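Local coordinates for member of DUF4221 family (Bacteroides vulgatus, PDB 3S9J), which is of unknown function but folds as a six-bladed beta-propeller of the DUF4221 family, and binds sodium ions in the crystal, at residues R124-Y134 and I145-K153; G215-M223 and W233-M244. One frame throughout, in Å; residues are numbered along the deposited sequence.

Overall arrangement
Both contacts belong to one six-bladed propeller and follow each other along the chain, contact 1 closing before contact 2 opens. In contact 1 the connection between strands 112-117 and 139-141 runs beside strand 144-148 and the loop beyond it; in contact 2 the start of the hairpin of strands 221-225 and 231-235 is tied, through Asp220, to the chain leaving its last strand. Their centres are 22 Å apart, about 12 Å and 17 Å from the centre of the chain. They still touch, Tyr134 CG packing 3.9 Å from Phe217 CZ. Formic acid and glycerol, probably from the crystallisation liquor, lie near Tyr134, Arg148 and Phe217, consistent with a pocket here, though no active site is known.

Contact 1. Residues R124-Y134 and I145-K153; sequences RFTPLSFGSYY and IFLRQEILK. With FMT (formic acid), chain L.
Leu147 CD2 presses against the edge of the Phe130 ring, 3.4 Å from Phe130 CD2, while Ile145 CD1 reaches Phe130 CE2 at 3.8 Å. Phe130 holds CG between its backbone N and carbonyl carbon (chi1 38°), which directs the ring to the strand. The other Leu147 methyl, CD1, lies by the backbone of Ser129 and loosely meets Leu128 CD2. Phe130 also rests on Ala96, and Ile145 on Leu94, of strand 93-97, so the Phe130 ring sits between the two propeller blades that 124-134 connects. Three waters link the two backbones, which lie too far apart for direct bonds (Pro127 CA to Glu150 CA, 6.8 Å). One joins Ser129 O to Arg148 N, a second links Pro127 O, Ser129 N and Arg148 O, and a third joins Thr126 OG1 and Pro127 O to Glu150 N. Thr126 OG1 also donates to Gln149 OE1 (2.7 Å), from above the amide carbonyl plane; Gln149 NE2 turns back to Arg148 O. Arg148 NH1 forms a salt bridge with Glu150 OE2 at 3.1 Å, on that oxygen's anti lone pair. At the outer end Arg124 NH1 meets a lone pair of Leu152 O in plane (2.9 Å), and Arg124 NE and NH2 share formic acid O2.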
loop_
_atom_site.group_PDB
_atom_site.type_symbol
_atom_site.label_atom_id
_atom_site.label_comp_id
_atom_site.label_asym_id
_atom_site.label_seq_id
_atom_site.Cartn_x
_atom_site.Cartn_y
_atom_site.Cartn_z
ATOM N N ARG A 124 17.883 -10.613 13.932
ATOM C CA ARG A 124 18.236 -9.305 13.368
ATOM C C ARG A 124 17.013 -8.411 13.192
ATOM O O ARG A 124 15.881 -8.886 12.984
ATOM C CB ARG A 124 18.930 -9.473 12.019
ATOM C CG ARG A 124 20.361 -9.973 12.109
ATOM C CD ARG A 124 21.065 -9.734 10.778
ATOM N NE ARG A 124 20.680 -10.724 9.776
ATOM C CZ ARG A 124 20.819 -10.548 8.468
ATOM N NH1 ARG A 124 21.319 -9.407 7.999
ATOM N NH2 ARG A 124 20.447 -11.511 7.631
ATOM N N PHE A 125 17.242 -7.103 13.274
ATOM C CA PHE A 125 16.211 -6.143 12.959
ATOM C C PHE A 125 15.791 -6.341 11.519
ATOM O O PHE A 125 16.631 -6.491 10.629
ATOM C CB PHE A 125 16.721 -4.706 13.139
ATOM C CG PHE A 125 15.729 -3.678 12.681
ATOM C CD1 PHE A 125 14.731 -3.236 13.537
ATOM C CD2 PHE A 125 15.762 -3.209 11.381
ATOM C CE1 PHE A 125 13.783 -2.303 13.097
ATOM C CE2 PHE A 125 14.808 -2.282 10.937
ATOM C CZ PHE A 125 13.822 -1.845 11.816
ATOM N N THR A 126 14.477 -6.298 11.275
ATOM C CA THR A 126 13.941 -6.314 9.912
ATOM C C THR A 126 12.753 -5.338 9.856
ATOM O O THR A 126 11.936 -5.314 10.778
ATOM C CB THR A 126 13.535 -7.766 9.442
ATOM O OG1 THR A 126 12.991 -7.709 8.130
ATOM C CG2 THR A 126 12.531 -8.404 10.370
ATOM N N PRO A 127 12.679 -4.495 8.800
ATOM C CA PRO A 127 11.552 -3.543 8.767
ATOM C C PRO A 127 10.187 -4.231 8.817
ATOM O O PRO A 127 9.955 -5.184 8.092
ATOM C CB PRO A 127 11.764 -2.779 7.450
ATOM C CG PRO A 127 13.280 -2.790 7.286
ATOM C CD PRO A 127 13.719 -4.159 7.803
ATOM N N LEU A 128 9.316 -3.716 9.683
ATOM C CA LEU A 128 7.944 -4.226 9.866
ATOM C C LEU A 128 6.972 -3.168 9.410
ATOM O O LEU A 128 6.919 -2.083 10.005
ATOM C CB LEU A 128 7.652 -4.469 11.339
ATOM C CG LEU A 128 8.544 -5.455 12.030
ATOM C CD1 LEU A 128 8.104 -5.552 13.493
ATOM C CD2 LEU A 128 8.453 -6.779 11.287
ATOM N N SER A 129 6.211 -3.461 8.369
ATOM C CA SER A 129 5.238 -2.502 7.908
ATOM C C SER A 129 4.111 -3.149 7.142
ATOM O O SER A 129 4.271 -4.222 6.543
ATOM C CB SER A 129 5.914 -1.441 6.999
ATOM O OG SER A 129 4.969 -0.447 6.598
ATOM N N PHE A 130 2.976 -2.483 7.220
ATOM C CA PHE A 130 1.859 -2.665 6.305
ATOM C C PHE A 130 1.124 -1.321 6.280
ATOM O O PHE A 130 1.283 -0.486 7.194
ATOM C CB PHE A 130 0.946 -3.868 6.642
ATOM C CG PHE A 130 0.703 -4.106 8.111
ATOM C CD1 PHE A 130 -0.228 -3.372 8.814
ATOM C CD2 PHE A 130 1.343 -5.160 8.771
ATOM C CE1 PHE A 130 -0.438 -3.627 10.175
ATOM C CE2 PHE A 130 1.119 -5.409 10.119
ATOM C CZ PHE A 130 0.215 -4.651 10.808
ATOM N N GLY A 131 0.376 -1.085 5.220
ATOM C CA GLY A 131 -0.237 0.226 5.013
ATOM C C GLY A 131 -0.772 0.381 3.616
ATOM O O GLY A 131 -0.819 -0.581 2.848
ATOM N N SER A 132 -1.121 1.630 3.284
ATOM C CA SER A 132 -1.829 1.923 2.055
ATOM C C SER A 132 -1.104 2.966 1.214
ATOM O O SER A 132 -1.477 3.170 0.076
ATOM C CB SER A 132 -3.258 2.426 2.382
ATOM O OG SER A 132 -3.188 3.433 3.399
ATOM N N TYR A 133 -0.083 3.619 1.758
ATOM C CA TYR A 133 0.523 4.781 1.056
ATOM C C TYR A 133 1.068 4.271 -0.283
ATOM O O TYR A 133 0.884 4.911 -1.315
ATOM C CB TYR A 133 1.619 5.376 1.925
ATOM C CG TYR A 133 1.993 6.801 1.619
ATOM C CD1 TYR A 133 1.050 7.830 1.757
ATOM C CD2 TYR A 133 3.304 7.138 1.310
ATOM C CE1 TYR A 133 1.398 9.177 1.549
ATOM C CE2 TYR A 133 3.658 8.491 1.089
ATOM C CZ TYR A 133 2.698 9.488 1.219
ATOM O OH TYR A 133 3.038 10.822 1.000
ATOM N N TYR A 134 1.679 3.078 -0.252
ATOM C CA TYR A 134 1.575 2.130 -1.370
ATOM C C TYR A 134 0.806 0.931 -0.821
ATOM O O TYR A 134 0.958 0.561 0.338
ATOM C CB TYR A 134 2.937 1.722 -1.937
ATOM C CG TYR A 134 3.866 1.061 -0.925
ATOM C CD1 TYR A 134 4.665 1.818 -0.091
ATOM C CD2 TYR A 134 3.968 -0.313 -0.856
ATOM C CE1 TYR A 134 5.530 1.209 0.854
ATOM C CE2 TYR A 134 4.827 -0.916 0.053
ATOM C CZ TYR A 134 5.589 -0.176 0.897
ATOM O OH TYR A 134 6.403 -0.851 1.786
ATOM N N ILE A 145 0.298 -13.935 10.068
ATOM C CA ILE A 145 0.300 -12.675 9.320
ATOM C C ILE A 145 1.540 -12.643 8.430
ATOM O O ILE A 145 2.635 -12.914 8.894
ATOM C CB ILE A 145 0.246 -11.462 10.237
ATOM C CG1 ILE A 145 0.094 -10.194 9.360
ATOM C CG2 ILE A 145 1.448 -11.397 11.179
ATOM C CD1 ILE A 145 -0.158 -8.964 10.121
ATOM N N PHE A 146 1.334 -12.300 7.161
ATOM C CA PHE A 146 2.361 -12.260 6.128
ATOM C C PHE A 146 2.630 -10.832 5.780
ATOM O O PHE A 146 1.687 -10.051 5.551
ATOM C CB PHE A 146 1.868 -12.964 4.893
ATOM C CG PHE A 146 1.810 -14.447 5.029
ATOM C CD1 PHE A 146 0.834 -15.057 5.828
ATOM C CD2 PHE A 146 2.715 -15.252 4.335
ATOM C CE1 PHE A 146 0.779 -16.434 5.929
ATOM C CE2 PHE A 146 2.650 -16.643 4.456
ATOM C CZ PHE A 146 1.690 -17.217 5.240
ATOM N N LEU A 147 3.907 -10.493 5.718
ATOM C CA LEU A 147 4.431 -9.124 5.577
ATOM C C LEU A 147 5.542 -9.095 4.519
ATOM O O LEU A 147 6.323 -10.028 4.459
ATOM C CB LEU A 147 5.126 -8.663 6.880
ATOM C CG LEU A 147 4.358 -8.292 8.160
ATOM C CD1 LEU A 147 4.977 -7.059 8.782
ATOM C CD2 LEU A 147 2.910 -8.046 7.912
ATOM N N ARG A 148 5.687 -7.977 3.820
ATOM C CA ARG A 148 6.839 -7.767 2.956
ATOM C C ARG A 148 8.112 -7.768 3.764
ATOM O O ARG A 148 8.150 -7.291 4.908
ATOM C CB ARG A 148 6.689 -6.413 2.229
ATOM C CG ARG A 148 7.905 -5.895 1.531
ATOM C CD ARG A 148 7.542 -4.676 0.671
ATOM N NE ARG A 148 8.735 -4.000 0.189
ATOM C CZ ARG A 148 9.416 -3.058 0.834
ATOM N NH1 ARG A 148 9.051 -2.637 2.041
ATOM N NH2 ARG A 148 10.504 -2.549 0.255
ATOM N N GLN A 149 9.180 -8.246 3.143
ATOM C CA GLN A 149 10.503 -8.156 3.724
ATOM C C GLN A 149 11.467 -7.414 2.770
ATOM O O GLN A 149 11.373 -7.554 1.547
ATOM C CB GLN A 149 11.023 -9.551 4.046
ATOM C CG GLN A 149 10.258 -10.159 5.212
ATOM C CD GLN A 149 10.610 -9.513 6.527
ATOM O OE1 GLN A 149 11.662 -9.797 7.112
ATOM N NE2 GLN A 149 9.745 -8.653 7.010
ATOM N N GLU A 150 12.335 -6.607 3.379
ATOM C CA GLU A 150 13.330 -5.839 2.624
ATOM C C GLU A 150 14.659 -6.626 2.563
ATOM O O GLU A 150 14.780 -7.722 3.132
ATOM C CB GLU A 150 13.474 -4.425 3.239
ATOM C CG GLU A 150 12.201 -3.533 3.075
ATOM C CD GLU A 150 12.386 -2.099 3.571
ATOM O OE1 GLU A 150 13.524 -1.769 3.959
ATOM O OE2 GLU A 150 11.408 -1.295 3.586
ATOM N N ILE A 151 15.650 -6.097 1.836
ATOM C CA ILE A 151 16.949 -6.766 1.711
ATOM C C ILE A 151 17.750 -6.804 3.035
ATOM O O ILE A 151 17.627 -5.923 3.859
ATOM C CB ILE A 151 17.803 -6.131 0.581
ATOM C CG1 ILE A 151 18.079 -4.656 0.887
ATOM C CG2 ILE A 151 17.074 -6.298 -0.753
ATOM C CD1 ILE A 151 19.019 -3.960 -0.085
ATOM N N LEU A 152 18.571 -7.830 3.215
ATOM C CA LEU A 152 19.229 -8.072 4.510
ATOM C C LEU A 152 20.688 -7.626 4.534
ATOM O O LEU A 152 21.402 -7.845 5.513
ATOM C CB LEU A 152 19.120 -9.554 4.892
ATOM C CG LEU A 152 17.725 -10.046 5.324
ATOM C CD1 LEU A 152 17.811 -11.529 5.739
ATOM C CD2 LEU A 152 17.101 -9.154 6.443
ATOM N N LYS A 153 21.129 -7.001 3.455
ATOM C CA LYS A 153 22.479 -6.474 3.400
ATOM C C LYS A 153 22.504 -5.349 2.392
ATOM O O LYS A 153 21.821 -5.425 1.375
ATOM C CB LYS A 153 23.476 -7.573 3.046
ATOM C CG LYS A 153 23.404 -8.115 1.632
ATOM C CD LYS A 153 24.564 -9.050 1.404
ATOM C CE LYS A 153 24.777 -9.365 -0.059
ATOM N NZ LYS A 153 26.194 -9.725 -0.368
HETATM C C FMT L . 18.340 -14.006 9.328
HETATM O O1 FMT L . 17.588 -14.898 9.789
HETATM O O2 FMT L . 18.743 -13.000 9.954
HETATM O O HOH W 1 11.733 -6.255 6.330
HETATM O O HOH W 2 7.679 -5.217 6.663
HETATM O O HOH W 3 3.977 -5.416 4.105
#

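Contact 2. Residues G215-M223 and W233-M244; sequences GFFGYDSLM and WYNAKSRYLKSM
Trp233 carries Met223, built as selenomethionine, over one face of its indole. With CG anti to the backbone N (chi1 -166°), Met223 sets CG 3.8 Å from the centroid of the six-membered ring in a CH-pi contact, and its selenium lies obliquely beyond in a Met-aromatic contact. Tyr219 turns its edge to the face of the same six-membered ring, an offset edge-to-face pair with planes at 81°; Tyr219 CE2 is 3.6 Å from Trp233 CZ3. Another part of the Tyr219 edge faces Met244 O. Below these rings runs the antiparallel hairpin of strands 221-225 and 231-235, the outer half of a four-stranded propeller blade. Leu222 and Tyr234 form a hydrogen-bonded pair, Leu222 N to Tyr234 O at 2.8 Å and Tyr234 N to Leu222 O at 2.9 Å. Leu222 CG meets Ala236 CB. Where the strands end, Asp220 O accepts from Ala236 N, and the carboxylate grips the returning chain: Met244 N reaches Asp220 OD1 (2.8 Å, 163° at the hydrogen) and Ser243 OG reaches Asp220 OD2 (2.7 Å), both from above the carboxylate plane. Replacing Asp220 by alanine would probably leave Met244 N and Ser243 OG without these acceptors, the weak Asp220 N to Met244 O bond alone surviving between them. Lys237 NZ, 5.9 Å from Asp220 OD2, donates to the carbonyls of Ser238 and Leu241.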
loop_
_atom_site.group_PDB
_atom_site.type_symbol
_atom_site.label_atom_id
_atom_site.label_comp_id
_atom_site.label_asym_id
_atom_site.label_seq_id
_atom_site.Cartn_x
_atom_site.Cartn_y
_atom_site.Cartn_z
ATOM N N GLY A 215 3.400 -6.310 -7.571
ATOM C CA GLY A 215 3.787 -5.416 -8.659
ATOM C C GLY A 215 4.981 -4.564 -8.255
ATOM O O GLY A 215 4.840 -3.601 -7.509
ATOM N N PHE A 216 6.162 -4.939 -8.750
ATOM C CA PHE A 216 7.371 -4.141 -8.559
ATOM C C PHE A 216 7.182 -2.814 -9.267
ATOM O O PHE A 216 6.717 -2.763 -10.387
ATOM C CB PHE A 216 8.647 -4.869 -9.067
ATOM C CG PHE A 216 9.157 -5.891 -8.106
ATOM C CD1 PHE A 216 10.032 -5.531 -7.093
ATOM C CD2 PHE A 216 8.693 -7.189 -8.164
ATOM C CE1 PHE A 216 10.456 -6.447 -6.175
ATOM C CE2 PHE A 216 9.085 -8.114 -7.237
ATOM C CZ PHE A 216 9.992 -7.760 -6.249
ATOM N N PHE A 217 7.480 -1.737 -8.556
ATOM C CA PHE A 217 7.298 -0.399 -9.099
ATOM C C PHE A 217 8.050 -0.222 -10.425
ATOM O O PHE A 217 7.564 0.452 -11.332
ATOM C CB PHE A 217 7.759 0.657 -8.104
ATOM C CG PHE A 217 7.084 0.579 -6.741
ATOM C CD1 PHE A 217 5.743 0.225 -6.612
ATOM C CD2 PHE A 217 7.798 0.901 -5.590
ATOM C CE1 PHE A 217 5.128 0.195 -5.329
ATOM C CE2 PHE A 217 7.200 0.844 -4.327
ATOM C CZ PHE A 217 5.870 0.508 -4.217
ATOM N N GLY A 218 9.209 -0.842 -10.545
ATOM C CA GLY A 218 10.039 -0.658 -11.741
ATOM C C GLY A 218 9.848 -1.667 -12.850
ATOM O O GLY A 218 10.678 -1.732 -13.746
ATOM N N TYR A 219 8.769 -2.446 -12.824
ATOM C CA TYR A 219 8.626 -3.573 -13.746
ATOM C C TYR A 219 7.269 -3.642 -14.427
ATOM O O TYR A 219 6.234 -3.474 -13.797
ATOM C CB TYR A 219 8.890 -4.881 -12.993
ATOM C CG TYR A 219 9.253 -6.099 -13.826
ATOM C CD1 TYR A 219 10.069 -6.000 -14.952
ATOM C CD2 TYR A 219 8.828 -7.363 -13.446
ATOM C CE1 TYR A 219 10.433 -7.141 -15.677
ATOM C CE2 TYR A 219 9.176 -8.505 -14.165
ATOM C CZ TYR A 219 9.976 -8.389 -15.272
ATOM O OH TYR A 219 10.327 -9.530 -15.963
ATOM N N ASP A 220 7.286 -3.959 -15.721
ATOM C CA ASP A 220 6.080 -4.095 -16.531
ATOM C C ASP A 220 5.145 -5.213 -16.092
ATOM O O ASP A 220 3.966 -5.151 -16.374
ATOM C CB ASP A 220 6.444 -4.426 -17.975
ATOM C CG ASP A 220 7.026 -3.273 -18.727
ATOM O OD1 ASP A 220 7.288 -2.203 -18.160
ATOM O OD2 ASP A 220 7.168 -3.456 -19.937
ATOM N N SER A 221 5.664 -6.243 -15.433
ATOM C CA SER A 221 4.874 -7.439 -15.188
ATOM C C SER A 221 4.493 -7.605 -13.726
ATOM O O SER A 221 5.229 -7.195 -12.824
ATOM C CB SER A 221 5.615 -8.689 -15.682
ATOM O OG SER A 221 5.703 -8.690 -17.095
ATOM N N LEU A 222 3.327 -8.196 -13.525
ATOM C CA LEU A 222 2.870 -8.623 -12.202
ATOM C C LEU A 222 3.266 -10.070 -11.928
ATOM O O LEU A 222 3.247 -10.917 -12.819
ATOM C CB LEU A 222 1.348 -8.530 -12.098
ATOM C CG LEU A 222 0.713 -7.153 -12.205
ATOM C CD1 LEU A 222 -0.822 -7.306 -12.235
ATOM C CD2 LEU A 222 1.194 -6.260 -11.027
HETATM N N MSE A 223 3.560 -10.341 -10.659
HETATM C CA MSE A 223 3.940 -11.654 -10.172
HETATM C C MSE A 223 2.765 -12.200 -9.392
HETATM O O MSE A 223 2.189 -11.497 -8.547
HETATM C CB MSE A 223 5.132 -11.482 -9.236
HETATM C CG MSE A 223 5.857 -12.725 -8.885
HETATM SE SE MSE A 223 7.040 -12.323 -7.402
HETATM C CE MSE A 223 5.789 -12.740 -6.015
ATOM N N TRP A 233 3.869 -14.908 -14.222
ATOM C CA TRP A 233 4.040 -13.501 -14.552
ATOM C C TRP A 233 3.042 -13.098 -15.621
ATOM O O TRP A 233 2.801 -13.859 -16.563
ATOM C CB TRP A 233 5.461 -13.229 -15.044
ATOM C CG TRP A 233 6.514 -13.473 -14.012
ATOM C CD1 TRP A 233 7.191 -14.634 -13.790
ATOM C CD2 TRP A 233 7.009 -12.530 -13.071
ATOM N NE1 TRP A 233 8.084 -14.466 -12.766
ATOM C CE2 TRP A 233 7.986 -13.180 -12.303
ATOM C CE3 TRP A 233 6.712 -11.187 -12.793
ATOM C CZ2 TRP A 233 8.678 -12.539 -11.278
ATOM C CZ3 TRP A 233 7.415 -10.543 -11.772
ATOM C CH2 TRP A 233 8.383 -11.220 -11.031
ATOM N N TYR A 234 2.464 -11.906 -15.457
ATOM C CA TYR A 234 1.501 -11.348 -16.397
ATOM C C TYR A 234 1.860 -9.913 -16.739
ATOM O O TYR A 234 2.181 -9.109 -15.860
ATOM C CB TYR A 234 0.101 -11.351 -15.814
ATOM C CG TYR A 234 -0.428 -12.722 -15.497
ATOM C CD1 TYR A 234 -1.032 -13.490 -16.476
ATOM C CD2 TYR A 234 -0.346 -13.238 -14.209
ATOM C CE1 TYR A 234 -1.526 -14.748 -16.193
ATOM C CE2 TYR A 234 -0.835 -14.502 -13.917
ATOM C CZ TYR A 234 -1.421 -15.250 -14.915
ATOM O OH TYR A 234 -1.931 -16.489 -14.625
ATOM N N ASN A 235 1.785 -9.593 -18.022
ATOM C CA ASN A 235 2.052 -8.230 -18.449
ATOM C C ASN A 235 1.032 -7.257 -17.874
ATOM O O ASN A 235 -0.170 -7.484 -17.952
ATOM C CB ASN A 235 2.012 -8.130 -19.972
ATOM C CG ASN A 235 2.375 -6.738 -20.457
ATOM O OD1 ASN A 235 1.523 -6.001 -20.941
ATOM N ND2 ASN A 235 3.636 -6.362 -20.283
ATOM N N ALA A 236 1.513 -6.156 -17.314
ATOM C CA ALA A 236 0.639 -5.152 -16.739
ATOM C C ALA A 236 1.233 -3.776 -17.018
ATOM O O ALA A 236 1.337 -2.944 -16.130
ATOM C CB ALA A 236 0.471 -5.384 -15.238
ATOM N N LYS A 237 1.616 -3.561 -18.276
ATOM C CA LYS A 237 2.286 -2.333 -18.723
ATOM C C LYS A 237 1.262 -1.283 -19.119
ATOM O O LYS A 237 0.274 -1.588 -19.801
ATOM C CB LYS A 237 3.178 -2.672 -19.939
ATOM C CG LYS A 237 3.731 -1.485 -20.689
ATOM C CD LYS A 237 4.547 -1.907 -21.915
ATOM C CE LYS A 237 4.951 -0.663 -22.700
ATOM N NZ LYS A 237 3.796 0.144 -23.212
ATOM N N SER A 238 1.522 -0.042 -18.741
ATOM C CA SER A 238 0.745 1.105 -19.202
ATOM C C SER A 238 0.997 1.389 -20.696
ATOM O O SER A 238 2.152 1.389 -21.137
ATOM C CB SER A 238 1.156 2.355 -18.448
ATOM O OG SER A 238 0.566 3.504 -19.040
ATOM N N ARG A 239 -0.083 1.670 -21.435
ATOM C CA ARG A 239 0.069 2.050 -22.844
ATOM C C ARG A 239 0.763 3.403 -23.020
ATOM O O ARG A 239 1.202 3.715 -24.117
ATOM C CB ARG A 239 -1.281 2.040 -23.579
ATOM C CG ARG A 239 -2.283 3.116 -23.145
ATOM C CD ARG A 239 -3.721 2.604 -23.355
ATOM N NE ARG A 239 -3.978 1.388 -22.577
ATOM C CZ ARG A 239 -4.990 0.549 -22.778
ATOM N NH1 ARG A 239 -5.872 0.770 -23.739
ATOM N NH2 ARG A 239 -5.116 -0.521 -22.004
ATOM N N TYR A 240 0.895 4.184 -21.949
ATOM C CA TYR A 240 1.487 5.507 -22.028
ATOM C C TYR A 240 2.957 5.521 -21.671
ATOM O O TYR A 240 3.589 6.537 -21.849
ATOM C CB TYR A 240 0.728 6.480 -21.119
ATOM C CG TYR A 240 -0.735 6.517 -21.455
ATOM C CD1 TYR A 240 -1.160 7.051 -22.667
ATOM C CD2 TYR A 240 -1.701 5.997 -20.585
ATOM C CE1 TYR A 240 -2.481 7.075 -23.021
ATOM C CE2 TYR A 240 -3.054 6.009 -20.947
ATOM C CZ TYR A 240 -3.431 6.569 -22.164
ATOM O OH TYR A 240 -4.751 6.606 -22.556
ATOM N N LEU A 241 3.494 4.386 -21.210
ATOM C CA LEU A 241 4.886 4.294 -20.752
ATOM C C LEU A 241 5.710 3.344 -21.592
ATOM O O LEU A 241 5.235 2.311 -22.042
ATOM C CB LEU A 241 4.959 3.783 -19.295
ATOM C CG LEU A 241 4.258 4.619 -18.227
ATOM C CD1 LEU A 241 4.409 3.938 -16.860
ATOM C CD2 LEU A 241 4.803 6.057 -18.240
ATOM N N LYS A 242 6.968 3.705 -21.760
ATOM C CA LYS A 242 7.971 2.839 -22.355
ATOM C C LYS A 242 8.115 1.607 -21.453
ATOM O O LYS A 242 7.990 1.721 -20.224
ATOM C CB LYS A 242 9.279 3.637 -22.382
ATOM C CG LYS A 242 10.364 3.094 -23.221
ATOM C CD LYS A 242 11.642 3.934 -23.041
ATOM C CE LYS A 242 12.771 3.411 -23.914
ATOM N NZ LYS A 242 12.407 3.587 -25.330
ATOM N N SER A 243 8.379 0.453 -22.043
ATOM C CA SER A 243 8.642 -0.759 -21.257
ATOM C C SER A 243 9.806 -0.529 -20.306
ATOM O O SER A 243 10.765 0.164 -20.650
ATOM C CB SER A 243 8.908 -1.956 -22.176
ATOM O OG SER A 243 9.349 -3.055 -21.418
HETATM N N MSE A 244 9.713 -1.068 -19.082
HETATM C CA MSE A 244 10.758 -0.844 -18.081
HETATM C C MSE A 244 11.129 -2.070 -17.259
HETATM O O MSE A 244 10.337 -3.027 -17.100
HETATM C CB MSE A 244 10.342 0.291 -17.129
HETATM C CG MSE A 244 9.188 -0.030 -16.230
HETATM SE SE MSE A 244 8.802 1.384 -14.921
HETATM C CE MSE A 244 8.240 2.705 -16.121
HETATM O O HOH W 4 6.271 0.151 -18.474
#